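Long-range contacts in polyketide synthase (Lyngbya majuscula 19L, PDB 3QIT), which forms the terminal alkene of curacin A through its decarboxylating thioesterase domain, probably by thioester hydrolysis followed by decarboxylation with sulfate elimination: residues 110-114 and 226-232; 122-128 and 233-239. All blocks are in the same frame, centred on the assembly; numbering follows the deposited sequence. Where two conformers were deposited one is given.

Interaction 1 of 2, residues 110-114 and 226-232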
ATOM      1  N   THR B 110      -4.959  17.731   3.605  1.00 16.59           N
ATOM      2  CA  THR B 110      -6.138  17.585   4.486  0.50 18.22           C
ATOM      3  C   THR B 110      -6.000  16.376   5.413  1.00 19.33           C
ATOM      4  O   THR B 110      -6.398  16.414   6.582  1.00 19.33           O
ATOM      5  CB  THR B 110      -7.514  17.495   3.746  0.50 18.09           C
ATOM      6  OG1 THR B 110      -7.596  16.302   2.953  0.50 15.70           O
ATOM      7  CG2 THR B 110      -7.755  18.707   2.875  0.50 19.63           C
ATOM      8  N   ALA B 111      -5.451  15.298   4.891  1.00 17.84           N
ATOM      9  CA  ALA B 111      -5.312  14.103   5.693  1.00 20.25           C
ATOM     10  C   ALA B 111      -4.299  14.315   6.801  1.00 17.20           C
ATOM     11  O   ALA B 111      -4.564  13.999   7.970  1.00 20.52           O
ATOM     12  CB  ALA B 111      -4.964  12.909   4.821  1.00 17.50           C
ATOM     13  N   ILE B 112      -3.176  14.931   6.478  1.00 16.28           N
ATOM     14  CA  ILE B 112      -2.170  15.143   7.528  1.00 19.57           C
ATOM     15  C   ILE B 112      -2.639  16.154   8.591  1.00 20.98           C
ATOM     16  O   ILE B 112      -2.381  15.960   9.767  1.00 21.99           O
ATOM     17  CB  ILE B 112      -0.751  15.422   6.968  1.00 26.56           C
ATOM     18  CG1 ILE B 112       0.324  15.088   8.022  1.00 30.51           C
ATOM     19  CG2 ILE B 112      -0.593  16.844   6.556  1.00 28.14           C
ATOM     20  CD1 ILE B 112       0.560  13.603   8.248  1.00 33.63           C
ATOM     21  N   ALA B 113      -3.382  17.178   8.166  1.00 19.64           N
ATOM     22  CA  ALA B 113      -3.972  18.158   9.086  1.00 18.49           C
ATOM     23  C   ALA B 113      -5.014  17.523   9.983  1.00 23.64           C
ATOM     24  O   ALA B 113      -5.192  17.952  11.114  1.00 26.89           O
ATOM     25  CB  ALA B 113      -4.571  19.359   8.317  1.00 21.79           C
ATOM     26  N   SER B 114      -5.686  16.487   9.484  1.00 23.40           N
ATOM     27  CA  SER B 114      -6.682  15.766  10.288  1.00 27.47           C
ATOM     28  C   SER B 114      -6.015  14.922  11.367  1.00 27.44           C
ATOM     29  O   SER B 114      -6.555  14.777  12.468  1.00 32.20           O
ATOM     30  CB  SER B 114      -7.629  14.933   9.405  1.00 27.39           C
ATOM     31  OG  SER B 114      -7.044  13.712   8.969  1.00 36.70           O
ATOM     32  N   MET B 226     -13.975  13.288   6.787  1.00 35.92           N
ATOM     33  CA  MET B 226     -12.633  13.774   7.103  1.00 37.41           C
ATOM     34  C   MET B 226     -12.614  15.301   7.060  1.00 34.82           C
ATOM     35  O   MET B 226     -12.168  15.945   8.021  1.00 35.21           O
ATOM     36  CB  MET B 226     -11.593  13.188   6.137  1.00 37.97           C
ATOM     37  CG  MET B 226     -10.298  14.006   6.009  1.00 42.31           C
ATOM     38  SD  MET B 226      -8.971  13.129   5.168  1.00 45.65           S
ATOM     39  CE  MET B 226      -8.483  12.005   6.469  1.00 44.98           C
ATOM     40  N   LEU B 227     -13.112  15.865   5.957  1.00 27.31           N
ATOM     41  CA  LEU B 227     -13.143  17.323   5.769  1.00 25.02           C
ATOM     42  C   LEU B 227     -13.935  18.015   6.885  1.00 27.64           C
ATOM     43  O   LEU B 227     -13.510  19.055   7.416  1.00 28.58           O
ATOM     44  CB  LEU B 227     -13.719  17.698   4.399  1.00 26.71           C
ATOM     45  CG  LEU B 227     -12.982  17.262   3.116  1.00 22.58           C
ATOM     46  CD1 LEU B 227     -13.674  17.798   1.892  1.00 27.79           C
ATOM     47  CD2 LEU B 227     -11.512  17.659   3.110  1.00 25.91           C
ATOM     48  N   LYS B 228     -15.052  17.402   7.268  1.00 26.04           N
ATOM     49  CA  LYS B 228     -15.907  17.940   8.320  1.00 35.07           C
ATOM     50  C   LYS B 228     -15.169  18.022   9.661  1.00 34.73           C
ATOM     51  O   LYS B 228     -15.423  18.936  10.448  1.00 39.11           O
ATOM     52  CB  LYS B 228     -17.186  17.096   8.446  1.00 36.77           C
ATOM     53  CG  LYS B 228     -18.327  17.788   9.170  1.00 43.71           C
ATOM     54  CD  LYS B 228     -19.565  16.899   9.270  1.00 49.97           C
ATOM     55  CE  LYS B 228     -20.711  17.636   9.971  1.00 53.20           C
ATOM     56  NZ  LYS B 228     -21.856  16.740  10.327  1.00 54.78           N
ATOM     57  N   SER B 229     -14.245  17.084   9.885  1.00 32.37           N
ATOM     58  CA  SER B 229     -13.532  16.923  11.162  1.00 37.58           C
ATOM     59  C   SER B 229     -12.368  17.897  11.374  1.00 34.28           C
ATOM     60  O   SER B 229     -11.890  18.070  12.511  1.00 33.71           O
ATOM     61  CB  SER B 229     -13.007  15.487  11.296  1.00 41.56           C
ATOM     62  OG  SER B 229     -11.800  15.295  10.559  1.00 43.46           O
ATOM     63  N   ILE B 230     -11.914  18.520  10.288  1.00 31.22           N
ATOM     64  CA  ILE B 230     -10.755  19.418  10.287  0.60 30.49           C
ATOM     65  C   ILE B 230     -10.989  20.548  11.309  1.00 32.73           C
ATOM     66  O   ILE B 230     -11.929  21.324  11.132  1.00 31.43           O
ATOM     67  CB  ILE B 230     -10.501  20.016   8.851  0.60 31.53           C
ATOM     68  CG1 ILE B 230     -10.242  18.917   7.793  0.60 34.76           C
ATOM     69  CG2 ILE B 230      -9.350  21.025   8.879  0.60 28.77           C
ATOM     70  CD1 ILE B 230     -10.427  19.365   6.274  0.60 45.05           C
ATOM     71  N   GLN B 231     -10.147  20.642  12.335  1.00 35.58           N
ATOM     72  CA  GLN B 231     -10.299  21.675  13.374  1.00 41.28           C
ATOM     73  C   GLN B 231      -9.391  22.887  13.168  1.00 38.85           C
ATOM     74  O   GLN B 231      -9.615  23.958  13.762  1.00 44.17           O
ATOM     75  CB  GLN B 231     -10.070  21.071  14.763  1.00 49.65           C
ATOM     76  CG  GLN B 231     -11.209  20.172  15.268  1.00 57.44           C
ATOM     77  CD  GLN B 231     -12.410  20.950  15.804  1.00 60.03           C
ATOM     78  OE1 GLN B 231     -13.061  21.705  15.075  1.00 60.90           O
ATOM     79  NE2 GLN B 231     -12.721  20.747  17.083  1.00 61.14           N
ATOM     80  N   VAL B 232      -8.393  22.708  12.307  1.00 29.39           N
ATOM     81  CA  VAL B 232      -7.429  23.771  12.063  0.50 24.94           C
ATOM     82  C   VAL B 232      -7.995  24.847  11.143  1.00 25.51           C
ATOM     83  O   VAL B 232      -8.862  24.587  10.305  1.00 24.32           O
ATOM     84  CB  VAL B 232      -6.065  23.264  11.511  0.50 24.32           C
ATOM     85  CG1 VAL B 232      -5.410  22.288  12.485  0.50 23.66           C
ATOM     86  CG2 VAL B 232      -6.219  22.669  10.121  0.50 20.04           C
TER
HETATM   87  O   HOH W   1      -7.878  18.506  12.229  1.00 37.12           O
HETATM   88  O   HOH W   2      -9.360  16.103  12.810  1.00 38.85           O
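Met226 reaches across from helix 220-229 and lays its thioether on Ala111 and Ser114 of helix 104-115. Its CB points toward that helix. CG stands anti to the backbone N (chi1 157°) and carries the chain further across. SD then lies against the backbone of Ala111, 3.8 Å from its CA. A bend at chi3 (-75°) turns the methyl along the helix. CE therefore meets two residues one turn apart: it is 4.0 Å from Ala111 CB and 3.4 Å from Ser114 OG. That hydroxyl donates its proton to Ala111 O at 2.7 Å, within its own helix. The proton is thus engaged, and the methyl packs against the oxygen.

Thr110 meets Leu227 with carbon. In one of its two conformers, Thr110 CG2 is 3.9 Å from Leu227 CD2. Thr110 OG1 is hydrogen-bonded with Met107 O and Tyr223 OH. Ala113 CB touches Val232 CG2, in one of two conformers of that valine.

No direct hydrogen bond joins the two segments. Water does this work beside Ser229 and Gln231. Water 1 donates to Ala113 O at 3.0 Å and accepts from Gln231 N at 3.1 Å. Water 2 donates to both Ser114 O and Ser229 O. Ser229 OG turns back to Met226 O at 2.6 Å, inside its own segment.

The contact joins two helices of the alpha/beta hydrolase fold over one face of the central sheet. Leu123 and Leu125 of strand 120-126 lie against Ala113 and Thr110. Leu82 of helix 78-91 touches Ala111, and Thr256 of helix 247-256 touches Leu227. Leu144 of the second subunit packs on Ala111 and Met226, and its Val141 packs on Ser114 and Ser229, so this helix pair also meets the dimer partner.

Interaction 2 of 2, residues 122-128 and 233-239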
ATOM      1  N   GLU B 122      -2.111  27.088   9.867  1.00 20.25           N
ATOM      2  CA  GLU B 122      -3.155  27.336   8.858  1.00 20.36           C
ATOM      3  C   GLU B 122      -3.002  26.315   7.746  1.00 20.16           C
ATOM      4  O   GLU B 122      -1.889  25.990   7.355  1.00 19.76           O
ATOM      5  CB  GLU B 122      -3.051  28.749   8.263  1.00 21.49           C
ATOM      6  CG  GLU B 122      -4.091  29.067   7.140  1.00 27.39           C
ATOM      7  CD  GLU B 122      -5.412  29.647   7.667  1.00 34.20           C
ATOM      8  OE1 GLU B 122      -5.412  30.207   8.782  1.00 29.95           O
ATOM      9  OE2 GLU B 122      -6.443  29.565   6.961  1.00 32.79           O
ATOM     10  N   LEU B 123      -4.134  25.828   7.255  1.00 18.19           N
ATOM     11  CA  LEU B 123      -4.187  24.859   6.175  1.00 16.85           C
ATOM     12  C   LEU B 123      -4.691  25.568   4.934  1.00 19.19           C
ATOM     13  O   LEU B 123      -5.806  26.097   4.934  1.00 21.23           O
ATOM     14  CB  LEU B 123      -5.150  23.739   6.559  1.00 17.22           C
ATOM     15  CG  LEU B 123      -5.345  22.591   5.589  1.00 18.54           C
ATOM     16  CD1 LEU B 123      -4.024  21.778   5.365  1.00 18.32           C
ATOM     17  CD2 LEU B 123      -6.494  21.662   6.086  1.00 19.22           C
ATOM     18  N   ILE B 124      -3.877  25.577   3.882  1.00 17.34           N
ATOM     19  CA  ILE B 124      -4.209  26.302   2.643  1.00 16.30           C
ATOM     20  C   ILE B 124      -4.370  25.248   1.549  1.00 17.03           C
ATOM     21  O   ILE B 124      -3.391  24.583   1.164  1.00 16.65           O
ATOM     22  CB  ILE B 124      -3.115  27.332   2.275  1.00 17.26           C
ATOM     23  CG1 ILE B 124      -3.025  28.370   3.406  1.00 19.55           C
ATOM     24  CG2 ILE B 124      -3.477  28.036   0.953  1.00 17.95           C
ATOM     25  CD1 ILE B 124      -1.712  29.024   3.550  1.00 34.28           C
ATOM     26  N   LEU B 125      -5.613  25.088   1.082  1.00 15.84           N
ATOM     27  CA  LEU B 125      -5.966  24.001   0.165  1.00 12.74           C
ATOM     28  C   LEU B 125      -6.214  24.573  -1.214  1.00 16.36           C
ATOM     29  O   LEU B 125      -7.228  25.221  -1.442  1.00 18.58           O
ATOM     30  CB  LEU B 125      -7.205  23.245   0.695  1.00 14.21           C
ATOM     31  CG  LEU B 125      -6.974  22.701   2.105  1.00 18.32           C
ATOM     32  CD1 LEU B 125      -8.277  22.108   2.645  1.00 16.74           C
ATOM     33  CD2 LEU B 125      -5.848  21.653   2.107  1.00 16.62           C
ATOM     34  N   VAL B 126      -5.252  24.379  -2.118  1.00 15.95           N
ATOM     35  CA  VAL B 126      -5.357  24.981  -3.447  1.00 15.85           C
ATOM     36  C   VAL B 126      -5.892  23.941  -4.401  1.00 19.44           C
ATOM     37  O   VAL B 126      -5.265  22.890  -4.591  1.00 16.68           O
ATOM     38  CB  VAL B 126      -3.994  25.500  -3.950  1.00 16.00           C
ATOM     39  CG1 VAL B 126      -4.147  26.235  -5.291  1.00 19.82           C
ATOM     40  CG2 VAL B 126      -3.404  26.462  -2.920  1.00 19.56           C
ATOM     41  N   GLU B 127      -7.082  24.212  -4.940  1.00 17.06           N
ATOM     42  CA  GLU B 127      -7.746  23.307  -5.895  1.00 20.42           C
ATOM     43  C   GLU B 127      -7.936  21.904  -5.332  1.00 20.30           C
ATOM     44  O   GLU B 127      -7.471  20.893  -5.894  1.00 21.15           O
ATOM     45  CB  GLU B 127      -7.000  23.313  -7.228  1.00 19.93           C
ATOM     46  CG  GLU B 127      -7.231  24.632  -7.996  1.00 22.16           C
ATOM     47  CD  GLU B 127      -8.536  24.618  -8.759  1.00 24.59           C
ATOM     48  OE1 GLU B 127      -8.692  23.698  -9.606  1.00 25.91           O
ATOM     49  OE2 GLU B 127      -9.408  25.496  -8.513  1.00 22.35           O
ATOM     50  N   LEU B 128      -8.649  21.849  -4.214  1.00 19.63           N
ATOM     51  CA  LEU B 128      -8.951  20.600  -3.538  1.00 20.58           C
ATOM     52  C   LEU B 128      -9.949  19.807  -4.360  1.00 19.31           C
ATOM     53  O   LEU B 128     -11.004  20.315  -4.690  1.00 20.87           O
ATOM     54  CB  LEU B 128      -9.540  20.896  -2.148  1.00 19.23           C
ATOM     55  CG  LEU B 128      -9.900  19.649  -1.339  1.00 18.95           C
ATOM     56  CD1 LEU B 128      -8.633  18.984  -0.758  1.00 22.33           C
ATOM     57  CD2 LEU B 128     -10.914  20.020  -0.244  1.00 18.30           C
ATOM     58  N   PRO B 233      -7.526  26.102  11.339  1.00 24.16           N
ATOM     59  CA  PRO B 233      -7.981  27.195  10.465  1.00 23.77           C
ATOM     60  C   PRO B 233      -7.629  26.910   9.012  1.00 23.35           C
ATOM     61  O   PRO B 233      -6.489  26.530   8.706  1.00 22.90           O
ATOM     62  CB  PRO B 233      -7.196  28.403  10.981  1.00 23.61           C
ATOM     63  CG  PRO B 233      -6.955  28.084  12.445  1.00 23.32           C
ATOM     64  CD  PRO B 233      -6.655  26.601  12.425  1.00 24.35           C
ATOM     65  N   THR B 234      -8.601  27.082   8.122  1.00 20.06           N
ATOM     66  CA  THR B 234      -8.457  26.554   6.761  1.00 21.12           C
ATOM     67  C   THR B 234      -8.870  27.597   5.740  1.00 19.93           C
ATOM     68  O   THR B 234      -9.793  28.349   5.997  1.00 22.03           O
ATOM     69  CB  THR B 234      -9.308  25.264   6.587  1.00 24.17           C
ATOM     70  OG1 THR B 234      -8.841  24.272   7.510  1.00 26.81           O
ATOM     71  CG2 THR B 234      -9.193  24.708   5.146  1.00 25.08           C
ATOM     72  N   THR B 235      -8.145  27.658   4.618  1.00 17.47           N
ATOM     73  CA  THR B 235      -8.514  28.479   3.476  1.00 18.15           C
ATOM     74  C   THR B 235      -8.599  27.599   2.245  1.00 22.53           C
ATOM     75  O   THR B 235      -7.597  26.932   1.885  1.00 19.87           O
ATOM     76  CB  THR B 235      -7.455  29.565   3.231  1.00 22.42           C
ATOM     77  OG1 THR B 235      -7.356  30.375   4.410  1.00 22.42           O
ATOM     78  CG2 THR B 235      -7.832  30.451   2.035  1.00 21.91           C
ATOM     79  N   LEU B 236      -9.792  27.583   1.635  1.00 16.35           N
ATOM     80  CA  LEU B 236     -10.017  26.927   0.349  1.00 18.29           C
ATOM     81  C   LEU B 236      -9.725  27.905  -0.783  1.00 19.56           C
ATOM     82  O   LEU B 236     -10.356  28.967  -0.877  1.00 20.15           O
ATOM     83  CB  LEU B 236     -11.454  26.380   0.245  1.00 18.97           C
ATOM     84  CG  LEU B 236     -11.830  25.291   1.246  1.00 20.74           C
ATOM     85  CD1 LEU B 236     -13.365  25.146   1.389  1.00 25.29           C
ATOM     86  CD2 LEU B 236     -11.182  23.928   0.842  1.00 23.36           C
ATOM     87  N   VAL B 237      -8.772  27.554  -1.643  1.00 16.08           N
ATOM     88  CA  VAL B 237      -8.377  28.433  -2.735  1.00 16.35           C
ATOM     89  C   VAL B 237      -8.754  27.814  -4.071  1.00 19.70           C
ATOM     90  O   VAL B 237      -8.389  26.674  -4.356  1.00 17.71           O
ATOM     91  CB  VAL B 237      -6.868  28.729  -2.698  1.00 18.32           C
ATOM     92  CG1 VAL B 237      -6.477  29.775  -3.753  1.00 18.73           C
ATOM     93  CG2 VAL B 237      -6.436  29.131  -1.289  1.00 18.39           C
ATOM     94  N   TYR B 238      -9.479  28.565  -4.895  1.00 19.93           N
ATOM     95  CA  TYR B 238      -9.888  28.055  -6.214  1.00 20.88           C
ATOM     96  C   TYR B 238      -9.515  28.989  -7.332  1.00 19.90           C
ATOM     97  O   TYR B 238      -9.416  30.205  -7.139  1.00 23.66           O
ATOM     98  CB  TYR B 238     -11.396  27.863  -6.279  1.00 18.98           C
ATOM     99  CG  TYR B 238     -11.986  27.052  -5.167  1.00 19.84           C
ATOM    100  CD1 TYR B 238     -11.946  25.645  -5.198  1.00 22.05           C
ATOM    101  CD2 TYR B 238     -12.630  27.672  -4.103  1.00 20.17           C
ATOM    102  CE1 TYR B 238     -12.529  24.882  -4.168  1.00 20.74           C
ATOM    103  CE2 TYR B 238     -13.196  26.924  -3.065  1.00 22.92           C
ATOM    104  CZ  TYR B 238     -13.149  25.530  -3.109  1.00 20.05           C
ATOM    105  OH  TYR B 238     -13.724  24.810  -2.086  1.00 22.99           O
ATOM    106  N   GLY B 239      -9.306  28.414  -8.512  1.00 21.16           N
ATOM    107  CA  GLY B 239      -9.108  29.201  -9.721  1.00 21.55           C
ATOM    108  C   GLY B 239     -10.464  29.595 -10.303  1.00 23.36           C
ATOM    109  O   GLY B 239     -11.361  28.764 -10.454  1.00 26.29           O
TER
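Leu123 N donates to Pro233 O at 2.9 Å and opens a run of five backbone hydrogen bonds between two parallel strands. Thr235 N to Leu123 O and Leu125 N to Thr235 O follow. Val237 N to Leu125 O and Glu127 N to Val237 O complete the run. The strand axes differ by 13° in direction.

Side chains pair on each face. Leu125 CD1 touches Thr234 CG2 at 3.7 Å and Leu236 CD2 at 3.9 Å. On the other face, Ile124 CG2 and Val237 CG2 lie side by side, 3.9 Å apart.

A glutamate reaches across at each end. Thr235 OG1 donates to Glu122 OE2 at 2.8 Å, on the anti side of the oxygen and 35° out of the carboxylate plane. Glu122 CG is anti to its backbone N, and the bend at chi2 (89°) brings the carboxylate against Pro233, with Glu122 OE1 3.4 Å from Pro233 CB. At the far end, Gly239 N meets Glu127 OE2 at 2.9 Å from above the carboxylate plane. The same oxygen sits at the edge of the Tyr238 ring.

The next shell fixes these groups. Lys261 forms a salt bridge with Glu122 OE2, and Gln253 holds Tyr238 OH. Ser242 OG and His269 ND1 both bond to Glu127 OE1, so each oxygen of that carboxylate has a partner. Strand 97-102 flanks strand 120-126, and strand 261-265 flanks strand 234-239.

This is the parallel core of an alpha/beta hydrolase sheet. Strands 120-126 and 234-239 are the sixth and seventh in its order. Glu127 follows the sixth strand, and its geometry is consistent with the acid of a Ser103-His269-Glu127 catalytic triad. The bond from Gly239 N then ties that carboxylate to the end of the seventh strand.

In the fold
Both interactions join the same two parts of the chain. Helix 104-115 leads into strand 120-126, and helix 220-229 leads into strand 234-239. Interaction 1 pairs the helices and interaction 2 pairs the strands beneath them. The two layers also touch where Thr110 meets Leu128 and where Val232 meets Leu123. Both contacts are largely buried. Interaction 1 is partly exposed at Ser114, Ser229 and Ile230 and borders the second subunit, while in interaction 2 only Pro233 is exposed. The chemistry of interaction 1 is apolar packing plus bridging water. Interaction 2 lies inside the sheet, touches no other chain, and rests on direct backbone and carboxylate bonds. It alone reaches the probable active site.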